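Local coordinates for putative uncharacterized protein (PDB 3F4S), which is a thioredoxin-fold oxidoreductase of the DsbA type that probably introduces disulfide bonds into exported proteins through a CxxC active site, at residues I41-Y46 / N60-I65; F112-S117 / Q130-L135; F175-N180 / T203-K208. The protein carries 1 engineered substitution. All blocks are in the same frame, centred on the assembly; numbering follows the deposited sequence. Where two conformers were deposited one is given.

Interaction 1 of 3, residues I41-Y46 / N60-I65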
loop_
_atom_site.group_PDB
_atom_site.type_symbol
_atom_site.label_atom_id
_atom_site.label_comp_id
_atom_site.label_asym_id
_atom_site.label_seq_id
_atom_site.Cartn_x
_atom_site.Cartn_y
_atom_site.Cartn_z
ATOM N N ILE A 41 -14.940 -1.122 7.060
ATOM C CA ILE A 41 -14.430 -1.717 5.830
ATOM C C ILE A 41 -12.909 -1.762 5.848
ATOM O O ILE A 41 -12.265 -0.903 6.447
ATOM C CB ILE A 41 -14.912 -0.933 4.583
ATOM C CG1 ILE A 41 -16.445 -0.874 4.563
ATOM C CG2 ILE A 41 -14.361 -1.543 3.289
ATOM C CD1 ILE A 41 -17.112 -2.237 4.655
ATOM N N LEU A 42 -12.345 -2.774 5.194
ATOM C CA LEU A 42 -10.899 -2.940 5.095
ATOM C C LEU A 42 -10.464 -2.973 3.635
ATOM O O LEU A 42 -11.044 -3.699 2.830
ATOM C CB LEU A 42 -10.471 -4.247 5.765
ATOM C CG LEU A 42 -9.028 -4.693 5.500
ATOM C CD1 LEU A 42 -8.049 -3.641 5.995
ATOM C CD2 LEU A 42 -8.747 -6.046 6.154
ATOM N N MET A 43 -9.440 -2.194 3.299
ATOM C CA MET A 43 -8.798 -2.288 1.993
ATOM C C MET A 43 -7.324 -2.616 2.173
ATOM O O MET A 43 -6.608 -1.913 2.885
ATOM C CB MET A 43 -8.929 -0.986 1.195
ATOM C CG MET A 43 -7.994 -0.923 -0.022
ATOM S SD MET A 43 -8.091 0.627 -0.935
ATOM C CE MET A 43 -9.707 0.474 -1.684
ATOM N N ILE A 44 -6.881 -3.692 1.530
ATOM C CA ILE A 44 -5.466 -4.030 1.468
ATOM C C ILE A 44 -5.027 -3.845 0.031
ATOM O O ILE A 44 -5.644 -4.384 -0.878
ATOM C CB ILE A 44 -5.213 -5.493 1.896
ATOM C CG1 ILE A 44 -5.607 -5.690 3.363
ATOM C CG2 ILE A 44 -3.745 -5.888 1.663
ATOM C CD1 ILE A 44 -5.670 -7.151 3.799
ATOM N N GLU A 45 -3.982 -3.054 -0.175
ATOM C CA GLU A 45 -3.447 -2.826 -1.506
ATOM C C GLU A 45 -2.024 -3.359 -1.591
ATOM O O GLU A 45 -1.196 -3.064 -0.725
ATOM C CB GLU A 45 -3.438 -1.326 -1.836
ATOM C CG GLU A 45 -2.732 -1.025 -3.148
ATOM C CD GLU A 45 -2.622 0.470 -3.463
ATOM O OE1 GLU A 45 -3.190 1.304 -2.718
ATOM O OE2 GLU A 45 -1.965 0.813 -4.469
ATOM N N TYR A 46 -1.740 -4.139 -2.631
ATOM C CA TYR A 46 -0.367 -4.476 -2.992
ATOM C C TYR A 46 0.014 -3.705 -4.249
ATOM O O TYR A 46 -0.694 -3.759 -5.256
ATOM C CB TYR A 46 -0.225 -5.969 -3.280
ATOM C CG TYR A 46 -0.258 -6.868 -2.067
ATOM C CD1 TYR A 46 0.917 -7.221 -1.406
ATOM C CD2 TYR A 46 -1.460 -7.377 -1.592
ATOM C CE1 TYR A 46 0.893 -8.064 -0.298
ATOM C CE2 TYR A 46 -1.497 -8.215 -0.485
ATOM C CZ TYR A 46 -0.320 -8.552 0.157
ATOM O OH TYR A 46 -0.359 -9.389 1.242
ATOM N N ASN A 60 -4.439 10.291 -9.092
ATOM C CA ASN A 60 -5.736 10.767 -9.569
ATOM C C ASN A 60 -6.991 10.160 -8.967
ATOM O O ASN A 60 -8.077 10.722 -9.110
ATOM C CB ASN A 60 -5.789 10.647 -11.081
ATOM C CG ASN A 60 -4.724 11.488 -11.751
ATOM O OD1 ASN A 60 -4.462 12.620 -11.334
ATOM N ND2 ASN A 60 -4.092 10.943 -12.771
ATOM N N VAL A 61 -6.849 9.020 -8.306
ATOM C CA VAL A 61 -8.006 8.343 -7.750
ATOM C C VAL A 61 -7.913 8.209 -6.241
ATOM O O VAL A 61 -8.868 8.505 -5.525
ATOM C CB VAL A 61 -8.202 6.941 -8.365
ATOM C CG1 VAL A 61 -9.472 6.304 -7.813
ATOM C CG2 VAL A 61 -8.268 7.029 -9.887
ATOM N N PHE A 62 -6.763 7.760 -5.752
ATOM C CA PHE A 62 -6.639 7.519 -4.321
ATOM C C PHE A 62 -6.941 8.704 -3.396
ATOM O O PHE A 62 -7.546 8.508 -2.342
ATOM C CB PHE A 62 -5.299 6.880 -3.949
ATOM C CG PHE A 62 -5.326 6.238 -2.598
ATOM C CD1 PHE A 62 -5.884 4.979 -2.435
ATOM C CD2 PHE A 62 -4.842 6.904 -1.486
ATOM C CE1 PHE A 62 -5.944 4.381 -1.195
ATOM C CE2 PHE A 62 -4.906 6.318 -0.226
ATOM C CZ PHE A 62 -5.450 5.048 -0.082
ATOM N N PRO A 63 -6.514 9.926 -3.766
ATOM C CA PRO A 63 -6.801 11.041 -2.855
ATOM C C PRO A 63 -8.296 11.161 -2.538
ATOM O O PRO A 63 -8.657 11.463 -1.395
ATOM C CB PRO A 63 -6.296 12.263 -3.628
ATOM C CG PRO A 63 -5.200 11.703 -4.517
ATOM C CD PRO A 63 -5.678 10.337 -4.912
ATOM N N LYS A 64 -9.152 10.909 -3.527
ATOM C CA LYS A 64 -10.598 10.999 -3.321
ATOM C C LYS A 64 -11.109 9.831 -2.482
ATOM O O LYS A 64 -12.035 9.986 -1.685
ATOM C CB LYS A 64 -11.344 11.058 -4.660
ATOM C CG LYS A 64 -11.297 12.420 -5.352
ATOM N N ILE A 65 -10.511 8.656 -2.668
ATOM C CA ILE A 65 -10.837 7.511 -1.830
ATOM C C ILE A 65 -10.486 7.815 -0.371
ATOM O O ILE A 65 -11.270 7.542 0.545
ATOM C CB ILE A 65 -10.107 6.227 -2.303
ATOM C CG1 ILE A 65 -10.658 5.764 -3.657
ATOM C CG2 ILE A 65 -10.235 5.123 -1.262
ATOM C CD1 ILE A 65 -9.947 4.560 -4.226
#
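Met43 and Glu45, two residues apart on strand 41-47, both reach the same corner of the Phe62 ring. The sulfur of Met43 comes in at the ring edge, near its plane, with SD 4.3 Å from Phe62 CE1. From further along the strand the carboxylate of Glu45 approaches that same carbon more obliquely, OE1 lying 4.4 Å from CE1. Ile65, one helical turn on, comes close without quite touching: its CG2 stands 4.7 Å from Met43 CE.

Met43 spans the gap because its chain runs straight out from the strand (chi1 166°, chi2 -178°), and only the last torsion, chi3 -71°, swings the methyl aside and leaves the sulfur leading. Glu45 is equally extended. The Phe62 ring also meets the rings of Tyr77, on strand 75-81, and His58, on helix 52-60, and these two residues hold the acid as well: Tyr77 OH hydrogen-bonds OE1 and His58 NE2 hydrogen-bonds OE2.

This is the beta-alpha-beta crossover of a thioredoxin fold, from strand 41-47 through helices 52-60 and 62-70 to the parallel strand 75-81. Helix 52-60 begins at the CxxC disulfide Cys51-Cys54, and helix 62-70 then lies over the sheet. Glu45 sits near that disulfide without touching it, consistent with the buried acid of DsbA enzymes. Buried, yet hydrogen-bonded at both oxygens, the carboxylate is probably fixed in its rotation.

Interaction 2 of 3, residues F112-S117 / Q130-L135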
loop_
_atom_site.group_PDB
_atom_site.type_symbol
_atom_site.label_atom_id
_atom_site.label_comp_id
_atom_site.label_asym_id
_atom_site.label_seq_id
_atom_site.Cartn_x
_atom_site.Cartn_y
_atom_site.Cartn_z
ATOM N N PHE A 112 5.389 7.593 -5.489
ATOM C CA PHE A 112 4.432 7.465 -6.597
ATOM C C PHE A 112 4.378 8.753 -7.438
ATOM O O PHE A 112 4.449 8.708 -8.673
ATOM C CB PHE A 112 3.021 7.184 -6.081
ATOM C CG PHE A 112 2.752 5.753 -5.704
ATOM C CD1 PHE A 112 2.986 4.709 -6.592
ATOM C CD2 PHE A 112 2.183 5.466 -4.474
ATOM C CE1 PHE A 112 2.683 3.387 -6.235
ATOM C CE2 PHE A 112 1.877 4.158 -4.107
ATOM C CZ PHE A 112 2.130 3.117 -4.985
ATOM N N ASN A 113 4.255 9.892 -6.756
ATOM C CA ASN A 113 4.118 11.187 -7.415
ATOM C C ASN A 113 5.312 11.551 -8.279
ATOM O O ASN A 113 5.185 12.308 -9.238
ATOM C CB ASN A 113 3.915 12.296 -6.377
ATOM C CG ASN A 113 2.487 12.395 -5.906
ATOM O OD1 ASN A 113 1.579 11.855 -6.534
ATOM N ND2 ASN A 113 2.279 13.090 -4.795
ATOM N N SER A 114 6.477 11.020 -7.933
ATOM C CA SER A 114 7.711 11.446 -8.582
ATOM C C SER A 114 8.218 10.440 -9.617
ATOM O O SER A 114 9.371 10.505 -10.043
ATOM C CB SER A 114 8.782 11.721 -7.528
ATOM O OG SER A 114 8.345 12.726 -6.628
ATOM N N ILE A 115 7.348 9.531 -10.040
ATOM C CA ILE A 115 7.760 8.437 -10.918
ATOM C C ILE A 115 8.552 8.892 -12.160
ATOM O O ILE A 115 9.499 8.213 -12.568
ATOM C CB ILE A 115 6.548 7.553 -11.333
ATOM C CG1 ILE A 115 7.016 6.279 -12.046
ATOM C CG2 ILE A 115 5.576 8.337 -12.195
ATOM C CD1 ILE A 115 5.916 5.261 -12.226
ATOM N N ASP A 116 8.184 10.033 -12.749
ATOM C CA ASP A 116 8.893 10.546 -13.935
ATOM C C ASP A 116 10.350 10.926 -13.647
ATOM O O ASP A 116 11.124 11.187 -14.578
ATOM C CB ASP A 116 8.202 11.783 -14.526
ATOM C CG ASP A 116 6.861 11.477 -15.179
ATOM O OD1 ASP A 116 6.386 10.322 -15.143
ATOM O OD2 ASP A 116 6.270 12.431 -15.722
ATOM N N SER A 117 10.718 10.985 -12.370
ATOM C CA SER A 117 12.024 11.517 -11.992
ATOM C C SER A 117 13.107 10.475 -11.701
ATOM O O SER A 117 14.248 10.842 -11.415
ATOM C CB SER A 117 11.897 12.470 -10.804
ATOM O OG SER A 117 11.175 13.631 -11.154
ATOM N N GLN A 130 17.156 10.332 -2.540
ATOM C CA GLN A 130 17.921 11.360 -1.828
ATOM C C GLN A 130 17.122 12.658 -1.771
ATOM O O GLN A 130 17.109 13.342 -0.749
ATOM C CB GLN A 130 19.272 11.629 -2.497
ATOM C CG GLN A 130 20.203 10.429 -2.576
ATOM C CD GLN A 130 21.523 10.755 -3.262
ATOM O OE1 GLN A 130 21.810 11.911 -3.585
ATOM N NE2 GLN A 130 22.342 9.734 -3.471
ATOM N N ARG A 131 16.455 12.988 -2.872
ATOM C CA ARG A 131 15.660 14.207 -2.933
ATOM C C ARG A 131 14.470 14.130 -1.981
ATOM O O ARG A 131 14.196 15.061 -1.215
ATOM C CB ARG A 131 15.195 14.481 -4.367
ATOM C CG ARG A 131 14.312 15.724 -4.498
ATOM C CD ARG A 131 12.888 15.338 -4.832
ATOM N NE ARG A 131 12.747 15.056 -6.260
ATOM C CZ ARG A 131 11.606 14.746 -6.862
ATOM N NH1 ARG A 131 10.476 14.642 -6.169
ATOM N NH2 ARG A 131 11.597 14.532 -8.165
ATOM N N ILE A 132 13.769 13.010 -2.017
ATOM C CA ILE A 132 12.615 12.835 -1.145
ATOM C C ILE A 132 13.031 12.841 0.329
ATOM O O ILE A 132 12.350 13.428 1.176
ATOM C CB ILE A 132 11.832 11.565 -1.505
ATOM C CG1 ILE A 132 11.168 11.749 -2.880
ATOM C CG2 ILE A 132 10.809 11.243 -0.416
ATOM C CD1 ILE A 132 10.461 10.507 -3.425
ATOM N N ALA A 133 14.151 12.192 0.630
ATOM C CA ALA A 133 14.701 12.184 1.979
ATOM C C ALA A 133 15.024 13.605 2.449
ATOM O O ALA A 133 14.679 13.997 3.561
ATOM C CB ALA A 133 15.945 11.309 2.031
ATOM N N ALA A 134 15.670 14.388 1.594
ATOM C CA ALA A 134 16.013 15.755 1.966
ATOM C C ALA A 134 14.755 16.588 2.232
ATOM O O ALA A 134 14.672 17.314 3.225
ATOM C CB ALA A 134 16.877 16.405 0.897
ATOM N N LEU A 135 13.772 16.471 1.344
ATOM C CA LEU A 135 12.538 17.234 1.484
ATOM C C LEU A 135 11.795 16.876 2.768
ATOM O O LEU A 135 11.020 17.681 3.285
ATOM C CB LEU A 135 11.636 17.041 0.261
ATOM C CG LEU A 135 12.084 17.739 -1.029
ATOM C CD1 LEU A 135 11.244 17.266 -2.226
ATOM C CD2 LEU A 135 12.023 19.263 -0.886
HETATM O O HOH W 1 8.843 15.060 -8.988
#
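Arg131 lays the edge of its guanidinium against Ser114 and Ser117. In one of the two conformers modelled for Ser114, NH1 donates to Ser114 OG at 2.9 Å, but the bond is bent, with an N-H...O angle of 134°, and the hydroxyl sits 29° out of the guanidinium plane. Every bond of this OG depends on that conformer and need not always be made. Ser117 OG lies in the guanidinium plane, at its edge, 3.2 Å from Arg131 NH2, with Ser117 CB 3.4 Å from the same nitrogen. CG of Arg131 stands anti to the backbone N, and bends at chi2 and chi3 bring the guanidinium against the two serines.

Both segments belong to the helical part inserted into the thioredoxin fold, as in other DsbA proteins. The arginine of helix 127-135 meets the chain just where helix 101-113 ends: Ser114 is the first residue to leave helical angles, and its carbonyl accepts Ser117 N in the short 3-10 turn that follows. Ser114 OG also bonds Ala110 O, one turn back. A water accepts from Arg131 NH2 at 2.9 Å and gives a weak bond to Ser114 OG. Ile132 brings its CD1 to 4.4 Å from Ser114 OG while packing on Phe107 and Val111.

Interaction 3 of 3, residues F175-N180 / T203-K208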
loop_
_atom_site.group_PDB
_atom_site.type_symbol
_atom_site.label_atom_id
_atom_site.label_comp_id
_atom_site.label_asym_id
_atom_site.label_seq_id
_atom_site.Cartn_x
_atom_site.Cartn_y
_atom_site.Cartn_z
ATOM N N PHE A 175 -6.054 -5.036 -5.182
ATOM C CA PHE A 175 -6.776 -4.551 -4.010
ATOM C C PHE A 175 -7.685 -5.629 -3.466
ATOM O O PHE A 175 -8.375 -6.314 -4.219
ATOM C CB PHE A 175 -7.645 -3.343 -4.377
ATOM C CG PHE A 175 -6.889 -2.226 -5.024
ATOM C CD1 PHE A 175 -6.389 -1.178 -4.265
ATOM C CD2 PHE A 175 -6.679 -2.216 -6.395
ATOM C CE1 PHE A 175 -5.687 -0.147 -4.860
ATOM C CE2 PHE A 175 -5.976 -1.184 -6.995
ATOM C CZ PHE A 175 -5.480 -0.150 -6.224
ATOM N N PHE A 176 -7.692 -5.772 -2.150
ATOM C CA PHE A 176 -8.659 -6.632 -1.495
ATOM C C PHE A 176 -9.528 -5.739 -0.633
ATOM O O PHE A 176 -9.024 -5.012 0.224
ATOM C CB PHE A 176 -7.962 -7.704 -0.659
ATOM C CG PHE A 176 -7.108 -8.638 -1.468
ATOM C CD1 PHE A 176 -7.661 -9.756 -2.078
ATOM C CD2 PHE A 176 -5.754 -8.392 -1.632
ATOM C CE1 PHE A 176 -6.879 -10.612 -2.828
ATOM C CE2 PHE A 176 -4.964 -9.244 -2.381
ATOM C CZ PHE A 176 -5.529 -10.354 -2.984
ATOM N N ILE A 177 -10.832 -5.781 -0.884
ATOM C CA ILE A 177 -11.783 -4.946 -0.162
ATOM C C ILE A 177 -12.857 -5.825 0.473
ATOM O O ILE A 177 -13.567 -6.555 -0.219
ATOM C CB ILE A 177 -12.434 -3.901 -1.086
ATOM C CG1 ILE A 177 -11.360 -3.127 -1.859
ATOM C CG2 ILE A 177 -13.320 -2.953 -0.272
ATOM C CD1 ILE A 177 -11.914 -2.251 -2.964
ATOM N N LYS A 178 -12.966 -5.754 1.794
ATOM C CA LYS A 178 -13.817 -6.675 2.529
ATOM C C LYS A 178 -14.245 -6.054 3.850
ATOM O O LYS A 178 -13.748 -4.997 4.244
ATOM C CB LYS A 178 -13.068 -7.990 2.790
ATOM C CG LYS A 178 -11.840 -7.826 3.675
ATOM C CD LYS A 178 -10.993 -9.095 3.743
ATOM C CE LYS A 178 -11.783 -10.269 4.302
ATOM N NZ LYS A 178 -12.338 -10.002 5.661
ATOM N N LEU A 179 -15.175 -6.713 4.528
ATOM C CA LEU A 179 -15.567 -6.292 5.862
ATOM C C LEU A 179 -14.365 -6.435 6.777
ATOM O O LEU A 179 -13.630 -7.419 6.707
ATOM C CB LEU A 179 -16.721 -7.148 6.374
ATOM C CG LEU A 179 -17.993 -7.054 5.535
ATOM C CD1 LEU A 179 -19.058 -7.999 6.075
ATOM C CD2 LEU A 179 -18.496 -5.621 5.502
ATOM N N ASN A 180 -14.151 -5.436 7.620
ATOM C CA ASN A 180 -13.052 -5.485 8.565
ATOM C C ASN A 180 -13.454 -6.325 9.777
ATOM O O ASN A 180 -13.568 -5.809 10.881
ATOM C CB ASN A 180 -12.656 -4.066 8.979
ATOM C CG ASN A 180 -11.390 -4.025 9.813
ATOM O OD1 ASN A 180 -10.584 -4.958 9.800
ATOM N ND2 ASN A 180 -11.204 -2.931 10.542
ATOM N N THR A 203 -16.073 3.576 -5.507
ATOM C CA THR A 203 -17.181 4.084 -4.700
ATOM C C THR A 203 -18.350 3.100 -4.724
ATOM O O THR A 203 -19.004 2.888 -3.710
ATOM C CB THR A 203 -17.657 5.499 -5.117
ATOM O OG1 THR A 203 -18.113 5.478 -6.471
ATOM C CG2 THR A 203 -16.533 6.511 -4.976
ATOM N N ASN A 204 -18.591 2.494 -5.882
ATOM C CA ASN A 204 -19.646 1.495 -6.022
ATOM C C ASN A 204 -19.397 0.284 -5.126
ATOM O O ASN A 204 -20.284 -0.150 -4.390
ATOM C CB ASN A 204 -19.760 1.052 -7.482
ATOM C CG ASN A 204 -20.828 -0.003 -7.692
ATOM O OD1 ASN A 204 -20.541 -1.104 -8.162
ATOM N ND2 ASN A 204 -22.064 0.327 -7.344
ATOM N N VAL A 205 -18.184 -0.253 -5.199
ATOM C CA VAL A 205 -17.793 -1.414 -4.404
ATOM C C VAL A 205 -17.854 -1.097 -2.910
ATOM O O VAL A 205 -18.445 -1.844 -2.126
ATOM C CB VAL A 205 -16.362 -1.892 -4.772
ATOM C CG1 VAL A 205 -15.828 -2.859 -3.723
ATOM C CG2 VAL A 205 -16.339 -2.527 -6.156
ATOM N N ILE A 206 -17.253 0.020 -2.521
ATOM C CA ILE A 206 -17.140 0.363 -1.104
ATOM C C ILE A 206 -18.483 0.759 -0.485
ATOM O O ILE A 206 -18.811 0.328 0.621
ATOM C CB ILE A 206 -16.079 1.457 -0.875
ATOM C CG1 ILE A 206 -14.689 0.913 -1.216
ATOM C CG2 ILE A 206 -16.109 1.935 0.562
ATOM C CD1 ILE A 206 -13.617 1.982 -1.345
ATOM N N ASP A 207 -19.265 1.562 -1.199
ATOM C CA ASP A 207 -20.594 1.938 -0.714
ATOM C C ASP A 207 -21.463 0.717 -0.432
ATOM O O ASP A 207 -22.117 0.638 0.608
ATOM C CB ASP A 207 -21.302 2.853 -1.711
ATOM C CG ASP A 207 -20.793 4.275 -1.658
ATOM O OD1 ASP A 207 -19.960 4.581 -0.777
ATOM O OD2 ASP A 207 -21.235 5.087 -2.497
ATOM N N LYS A 208 -21.474 -0.228 -1.369
ATOM C CA LYS A 208 -22.286 -1.436 -1.237
ATOM C C LYS A 208 -21.855 -2.261 -0.027
ATOM O O LYS A 208 -22.686 -2.762 0.735
ATOM C CB LYS A 208 -22.185 -2.280 -2.509
#
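Ile177 leaves strand 174-179 with its CB directed at helix 199-216, and the side chain divides there between two neighbours on one helical turn. The branch methyl CG2, anti to the backbone N, reaches Ile206, whose CG1 is 4.2 Å away; it also passes Val205 CG1 at 4.3 Å. The longer branch starts with CG1, beside the backbone N (chi1 -51°), which acts as a spacer, and the extended chi2 of 170° carries CD1 out to Val205 CG1 at 4.0 Å. Val205 meets both branches with that one methyl, and the two side chains cross obliquely.

Here the C-terminal helix of the thioredoxin fold packs on one face of the central sheet, where strand 174-179 lies between strands 41-47 and 192-194. Ile177 therefore also touches Met43 on one neighbouring strand and His193 on the other, and His193 is met by Val205 too. Ile206 leaves the helix at a slant to the strand, yet its outer atoms close the distance; it leans on Tyr69 of helix 62-70, which shares this face. One residue past Ile177 the strand turns Lys178 to the other side of the sheet, where its chain curls back and NZ donates to Leu179 O at 3.1 Å.

Interactions 1 and 3 each have one segment on adjacent strands of one sheet. Their centres are 10 Å apart, and they are joined by probable hydrogen bonds from Phe176 N to Ile44 O and from Leu42 N to Lys178 O, each 2.8 Å. Near the active site the join is by packing: Glu45 CD lies 3.4 Å from Phe175 CE1. Interaction 2 belongs to the helical insert, its centre about 21 Å from that of interaction 1 and 31 Å from that of interaction 3. The contact itself does not reach the disulfide, but Phe112, in the same segment, touches Cys54 and stacks on His58, the residue that hydrogen-bonds Glu45 in interaction 1.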